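Local coordinates for NEQ011 (Nanoarchaeum equitans Kin4-M, PDB 6GQ8), which reduces superoxide at a mononuclear iron centre as a superoxide reductase of the neelaredoxin type, at the interface of chains A and B. Coordinates in Å, arbitrary orientation; residue numbers count along the deposited sequence, not the author numbering. Chains: chain A/B, NEQ011.

The interface of chains A and B. Residues chain A 50, 58-60, 82-86; chain B 66-67, 70-75.
Intermolecular antiparallel beta-sheet pairing joins two copies of the protein here, in one half of a two-fold symmetric interface of the deposited assembly: the short strand 74-76 of chain B adds to the edge of A strand 78-84, while loop residues B:Lys66 and B:Ala67, with the 3-10 helix 70-72, pack against A strand 58-65 and A:Glu86. The pairing centres on A:Lys84 and B:Tyr74, where A:Lys84 N gives its hydrogen to B:Tyr74 O at 2.7 Å and B:Tyr74 N returns one to A:Lys84 O at 2.9 Å.

Just beyond, B:Asn73 has CG anti to its carbonyl carbon (chi1 -61°), which sets the amide between A:Phe50, A:Leu85 and A:Glu86; its OD1 takes the backbone N-H of A:Glu86 at 3.1 Å, nearly along the C=O axis. That amide stands almost perpendicular to the ring of A:Phe50, with ND2 at the ring edge, while A:Leu85 CD2 packs 3.7 Å from B:Asn73 OD1. A:Glu86, extended with CG anti to its backbone N, runs alongside B:Asn72; B:Asn72 ND2 reaches A:Glu86 OE1 at 2.6 Å, in its own amide plane but from above the carboxylate.

At the other end A:Ile60 O is gripped twice: B:Thr75 OG1 meets a lone pair at 2.7 Å, and B:Lys66 N comes from above the carbonyl plane at 2.9 Å. B:Ala67 N donates to the same hydroxyl, helping fix its rotation. The bent B:Lys66 chain lies along A:His59, its CG over the ring face, 3.9 Å from the centroid, a CH-pi contact. With its symmetry twin, this patch probably helps hold neighbouring subunits together in the deposited four-copy assembly, though the structure alone does not show that this is the form in the cell.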
loop_
_atom_site.group_PDB
_atom_site.type_symbol
_atom_site.label_atom_id
_atom_site.label_comp_id
_atom_site.label_asym_id
_atom_site.label_seq_id
_atom_site.Cartn_x
_atom_site.Cartn_y
_atom_site.Cartn_z
ATOM N N PHE A 50 12.030 4.868 10.620
ATOM C CA PHE A 50 12.954 5.080 11.726
ATOM C C PHE A 50 14.365 5.002 11.168
ATOM O O PHE A 50 14.736 3.998 10.552
ATOM C CB PHE A 50 12.755 4.054 12.843
ATOM C CG PHE A 50 13.778 4.155 13.944
ATOM C CD1 PHE A 50 13.951 5.341 14.638
ATOM C CD2 PHE A 50 14.561 3.065 14.287
ATOM C CE1 PHE A 50 14.889 5.443 15.652
ATOM C CE2 PHE A 50 15.500 3.158 15.304
ATOM C CZ PHE A 50 15.665 4.348 15.987
ATOM N N THR A 58 14.718 2.768 8.174
ATOM C CA THR A 58 13.934 1.541 8.115
ATOM C C THR A 58 12.452 1.885 8.038
ATOM O O THR A 58 11.940 2.634 8.875
ATOM C CB THR A 58 14.208 0.656 9.331
ATOM O OG1 THR A 58 15.565 0.195 9.295
ATOM C CG2 THR A 58 13.262 -0.536 9.350
ATOM N N HIS A 59 11.776 1.349 7.025
ATOM C CA HIS A 59 10.344 1.572 6.882
ATOM C C HIS A 59 9.607 0.830 7.988
ATOM O O HIS A 59 9.724 -0.395 8.106
ATOM C CB HIS A 59 9.866 1.105 5.509
ATOM C CG HIS A 59 8.592 1.749 5.062
ATOM N ND1 HIS A 59 8.085 1.592 3.789
ATOM C CD2 HIS A 59 7.725 2.556 5.715
ATOM C CE1 HIS A 59 6.959 2.274 3.679
ATOM N NE2 HIS A 59 6.720 2.872 4.832
ATOM N N ILE A 60 8.855 1.565 8.799
ATOM C CA ILE A 60 8.145 0.989 9.936
ATOM C C ILE A 60 6.692 0.694 9.596
ATOM O O ILE A 60 6.197 -0.403 9.856
ATOM C CB ILE A 60 8.248 1.915 11.168
ATOM C CG1 ILE A 60 9.708 2.095 11.600
ATOM C CG2 ILE A 60 7.425 1.352 12.314
ATOM C CD1 ILE A 60 10.402 0.803 11.989
ATOM N N TYR A 82 2.567 0.750 16.345
ATOM C CA TYR A 82 3.365 0.249 17.459
ATOM C C TYR A 82 4.591 -0.445 16.890
ATOM O O TYR A 82 4.467 -1.259 15.969
ATOM C CB TYR A 82 2.566 -0.732 18.326
ATOM C CG TYR A 82 1.317 -0.152 18.948
ATOM C CD1 TYR A 82 1.305 0.257 20.274
ATOM C CD2 TYR A 82 0.147 -0.019 18.210
ATOM C CE1 TYR A 82 0.165 0.786 20.849
ATOM C CE2 TYR A 82 -0.997 0.512 18.773
ATOM C CZ TYR A 82 -0.984 0.911 20.093
ATOM O OH TYR A 82 -2.125 1.437 20.655
ATOM N N ALA A 83 5.767 -0.131 17.432
ATOM C CA ALA A 83 7.005 -0.688 16.908
ATOM C C ALA A 83 8.011 -0.901 18.029
ATOM O O ALA A 83 8.043 -0.154 19.010
ATOM C CB ALA A 83 7.621 0.220 15.839
ATOM N N LYS A 84 8.834 -1.935 17.859
ATOM C CA LYS A 84 10.035 -2.137 18.657
ATOM C C LYS A 84 11.199 -1.494 17.914
ATOM O O LYS A 84 11.493 -1.875 16.776
ATOM C CB LYS A 84 10.294 -3.629 18.854
ATOM C CG LYS A 84 9.168 -4.372 19.546
ATOM C CD LYS A 84 9.511 -5.839 19.760
ATOM C CE LYS A 84 8.437 -6.542 20.575
ATOM N NZ LYS A 84 8.788 -7.961 20.845
ATOM N N LEU A 85 11.856 -0.523 18.541
ATOM C CA LEU A 85 12.943 0.208 17.903
ATOM C C LEU A 85 14.200 0.088 18.749
ATOM O O LEU A 85 14.171 0.369 19.952
ATOM C CB LEU A 85 12.577 1.679 17.702
ATOM C CG LEU A 85 11.278 1.938 16.938
ATOM C CD1 LEU A 85 10.964 3.424 16.906
ATOM C CD2 LEU A 85 11.373 1.372 15.530
ATOM N N GLU A 86 15.299 -0.315 18.117
ATOM C CA GLU A 86 16.563 -0.521 18.811
ATOM C C GLU A 86 17.456 0.696 18.618
ATOM O O GLU A 86 17.670 1.146 17.487
ATOM C CB GLU A 86 17.274 -1.780 18.309
ATOM C CG GLU A 86 18.539 -2.118 19.091
ATOM C CD GLU A 86 19.271 -3.322 18.532
ATOM O OE1 GLU A 86 19.766 -3.246 17.387
ATOM O OE2 GLU A 86 19.337 -4.353 19.231
ATOM N N LYS B 66 5.732 -2.895 8.429
ATOM C CA LYS B 66 6.841 -2.959 7.484
ATOM C C LYS B 66 8.131 -3.537 8.052
ATOM O O LYS B 66 8.947 -4.047 7.278
ATOM C CB LYS B 66 7.128 -1.563 6.919
ATOM C CG LYS B 66 6.055 -1.034 5.986
ATOM C CD LYS B 66 5.921 -1.929 4.772
ATOM C CE LYS B 66 5.487 -1.146 3.544
ATOM N NZ LYS B 66 5.421 -2.025 2.346
ATOM N N ALA B 67 8.353 -3.460 9.363
ATOM C CA ALA B 67 9.610 -3.894 9.963
ATOM C C ALA B 67 9.450 -5.274 10.590
ATOM O O ALA B 67 8.485 -5.519 11.321
ATOM C CB ALA B 67 10.090 -2.891 11.011
ATOM N N GLU B 70 14.722 -5.889 10.540
ATOM C CA GLU B 70 15.728 -5.032 9.929
ATOM C C GLU B 70 16.343 -4.118 10.977
ATOM O O GLU B 70 15.650 -3.284 11.568
ATOM C CB GLU B 70 15.095 -4.213 8.806
ATOM C CG GLU B 70 14.614 -5.048 7.626
ATOM C CD GLU B 70 13.197 -5.565 7.805
ATOM O OE1 GLU B 70 12.655 -5.455 8.924
ATOM O OE2 GLU B 70 12.623 -6.080 6.824
ATOM N N TYR B 71 17.646 -4.283 11.213
ATOM C CA TYR B 71 18.356 -3.534 12.250
ATOM C C TYR B 71 17.650 -3.661 13.598
ATOM O O TYR B 71 17.615 -2.717 14.392
ATOM C CB TYR B 71 18.525 -2.066 11.846
ATOM C CG TYR B 71 19.241 -1.894 10.525
ATOM C CD1 TYR B 71 20.604 -2.130 10.422
ATOM C CD2 TYR B 71 18.555 -1.506 9.379
ATOM C CE1 TYR B 71 21.268 -1.982 9.221
ATOM C CE2 TYR B 71 19.214 -1.355 8.168
ATOM C CZ TYR B 71 20.573 -1.595 8.098
ATOM O OH TYR B 71 21.246 -1.450 6.906
ATOM N N ASN B 72 17.065 -4.838 13.840
ATOM C CA ASN B 72 16.392 -5.170 15.096
ATOM C C ASN B 72 15.182 -4.276 15.352
ATOM O O ASN B 72 14.830 -3.998 16.503
ATOM C CB ASN B 72 17.365 -5.130 16.277
ATOM C CG ASN B 72 18.504 -6.121 16.123
ATOM O OD1 ASN B 72 18.290 -7.273 15.746
ATOM N ND2 ASN B 72 19.721 -5.678 16.415
ATOM N N ASN B 73 14.539 -3.817 14.282
ATOM C CA ASN B 73 13.291 -3.072 14.370
ATOM C C ASN B 73 12.134 -3.969 13.949
ATOM O O ASN B 73 12.235 -4.711 12.967
ATOM C CB ASN B 73 13.333 -1.816 13.496
ATOM C CG ASN B 73 14.427 -0.853 13.912
ATOM O OD1 ASN B 73 14.554 -0.507 15.089
ATOM N ND2 ASN B 73 15.226 -0.414 12.946
ATOM N N TYR B 74 11.036 -3.898 14.699
ATOM C CA TYR B 74 9.887 -4.772 14.497
ATOM C C TYR B 74 8.611 -3.952 14.593
ATOM O O TYR B 74 8.401 -3.249 15.584
ATOM C CB TYR B 74 9.853 -5.897 15.538
ATOM C CG TYR B 74 11.051 -6.820 15.512
ATOM C CD1 TYR B 74 11.023 -7.999 14.780
ATOM C CD2 TYR B 74 12.205 -6.519 16.225
ATOM C CE1 TYR B 74 12.112 -8.855 14.755
ATOM C CE2 TYR B 74 13.304 -7.369 16.202
ATOM C CZ TYR B 74 13.247 -8.533 15.463
ATOM O OH TYR B 74 14.326 -9.386 15.430
ATOM N N THR B 75 7.769 -4.031 13.565
ATOM C CA THR B 75 6.448 -3.413 13.603
ATOM C C THR B 75 5.435 -4.437 14.102
ATOM O O THR B 75 5.224 -5.470 13.458
ATOM C CB THR B 75 6.042 -2.894 12.225
ATOM O OG1 THR B 75 7.107 -2.107 11.680
ATOM C CG2 THR B 75 4.787 -2.039 12.332
HETATM O O HOH W 1 18.200 0.114 14.474
HETATM O O HOH W 2 11.258 -2.091 6.715
#